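Local coordinates for VirK protein (Legionella pneumophila, PDB 5XTA), which is of unknown function but belongs to the VirK family, has a novel fold and is probably exported by type II secretion, at residues Q8-V11 with D12-E16. The protein carries 3 engineered substitutions. Residues are numbered along the deposited sequence; the frame is centred on the assembly and turned at random.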
loop_
_atom_site.group_PDB
_atom_site.type_symbol
_atom_site.label_atom_id
_atom_site.label_comp_id
_atom_site.label_asym_id
_atom_site.label_seq_id
_atom_site.Cartn_x
_atom_site.Cartn_y
_atom_site.Cartn_z
ATOM N N GLN A 8 16.951 -4.766 19.391
ATOM C CA GLN A 8 15.897 -5.372 20.196
ATOM C C GLN A 8 14.602 -4.548 20.215
ATOM O O GLN A 8 13.515 -5.118 20.246
ATOM C CB GLN A 8 16.361 -5.622 21.645
ATOM C CG GLN A 8 15.430 -6.537 22.442
ATOM C CD GLN A 8 15.324 -7.926 21.820
ATOM O OE1 GLN A 8 16.330 -8.546 21.490
ATOM N NE2 GLN A 8 14.105 -8.400 21.615
ATOM N N ASN A 9 14.698 -3.219 20.228
ATOM C CA ASN A 9 13.506 -2.386 20.180
ATOM C C ASN A 9 12.756 -2.682 18.894
ATOM O O ASN A 9 11.549 -2.676 18.870
ATOM C CB ASN A 9 13.834 -0.887 20.212
ATOM C CG ASN A 9 14.314 -0.386 21.589
ATOM O OD1 ASN A 9 13.997 -0.955 22.641
ATOM N ND2 ASN A 9 15.019 0.709 21.584
ATOM N N ILE A 10 13.481 -2.878 17.808
ATOM C CA ILE A 10 12.855 -3.032 16.490
ATOM C C ILE A 10 12.147 -4.378 16.398
ATOM O O ILE A 10 11.022 -4.447 15.943
ATOM C CB ILE A 10 13.897 -2.905 15.354
ATOM C CG1 ILE A 10 14.449 -1.474 15.307
ATOM C CG2 ILE A 10 13.313 -3.327 13.992
ATOM C CD1 ILE A 10 15.743 -1.320 14.511
ATOM N N VAL A 11 12.858 -5.436 16.795
ATOM C CA VAL A 11 12.325 -6.791 16.893
ATOM C C VAL A 11 11.074 -6.801 17.769
ATOM O O VAL A 11 10.057 -7.359 17.369
ATOM C CB VAL A 11 13.416 -7.740 17.406
ATOM C CG1 VAL A 11 12.851 -9.076 17.885
ATOM C CG2 VAL A 11 14.463 -7.935 16.315
ATOM N N ASP A 12 11.134 -6.132 18.922
ATOM C CA ASP A 12 9.974 -6.031 19.805
ATOM C C ASP A 12 8.779 -5.327 19.133
ATOM O O ASP A 12 7.622 -5.743 19.318
ATOM C CB ASP A 12 10.326 -5.347 21.139
ATOM C CG ASP A 12 11.206 -6.232 22.057
ATOM O OD1 ASP A 12 11.405 -7.433 21.769
ATOM O OD2 ASP A 12 11.725 -5.714 23.067
ATOM N N ALA A 13 9.052 -4.264 18.379
ATOM C CA ALA A 13 7.989 -3.526 17.704
ATOM C C ALA A 13 7.307 -4.395 16.627
ATOM O O ALA A 13 6.089 -4.366 16.463
ATOM C CB ALA A 13 8.531 -2.237 17.108
ATOM N N ILE A 14 8.107 -5.185 15.929
ATOM C CA ILE A 14 7.573 -6.076 14.909
ATOM C C ILE A 14 6.665 -7.135 15.563
ATOM O O ILE A 14 5.513 -7.359 15.135
ATOM C CB ILE A 14 8.694 -6.708 14.078
ATOM C CG1 ILE A 14 9.418 -5.628 13.290
ATOM C CG2 ILE A 14 8.128 -7.784 13.125
ATOM C CD1 ILE A 14 10.762 -6.054 12.776
ATOM N N ALA A 15 7.155 -7.724 16.641
ATOM C CA ALA A 15 6.444 -8.778 17.334
ATOM C C ALA A 15 5.129 -8.274 17.930
ATOM O O ALA A 15 4.188 -9.039 18.059
ATOM C CB ALA A 15 7.338 -9.410 18.406
ATOM N N GLU A 16 5.068 -6.971 18.219
ATOM C CA GLU A 16 3.890 -6.326 18.772
ATOM C C GLU A 16 2.976 -5.750 17.712
ATOM O O GLU A 16 2.082 -4.970 18.036
ATOM C CB GLU A 16 4.297 -5.186 19.700
ATOM C CG GLU A 16 4.788 -5.604 21.070
ATOM C CD GLU A 16 5.650 -4.525 21.738
ATOM O OE1 GLU A 16 5.475 -3.315 21.442
ATOM O OE2 GLU A 16 6.530 -4.891 22.547
#
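Q8 and D12 face each other one turn apart on helix 7-15, the single helix of a chain whose strands form two antiparallel sheets, and they are tied twice. In the backbone, D12 N donates to Q8 O in an i to i+4 bond of the alpha-helix. Outside it, Q8 NE2 donates an N-H to D12 OD1 over 2.9 Å, with an N-H...O angle of 151°. The Q8 chain starts out with CG anti to its backbone N (chi1 -167°) and then bends at chi2 (61°), which swings the amide round toward the next turn. OD1 lies almost in the plane of that amide, yet the donor comes to it from above the carboxylate, because the two flat groups are turned well away from coplanarity. The Q8 CG methylene passes 3.8 Å from D12 OD2, so aliphatic chain as well as amide lies against the acid.

The other flank of the helix is apolar. I10 and I14 repeat the same spacing and take nearly the same rotamer, each with CG1 beside its own backbone N and the chain extended beyond it, which together direct CD1 of I14 back along the helix, where it meets I10 CG2 at 3.9 Å. Both isoleucines pack on V55 of strand 54-63, while I14 and V11 also rest on V49 of strand 46-50, and I14 reaches S41 of a second subunit. The helix is thus amphipathic, and its apolar side packs on strands 46-50 and 54-63, at one end of the six-stranded sheet of this chain.

Backbone bonds continue through A13 N to N9 O and A15 N to V11 O, until E16 leaves helical geometry. Beneath the isoleucine pair, I14 N bonds to I10 O at 3.0 Å, and I14 CG1 sits 3.3 Å from that same oxygen.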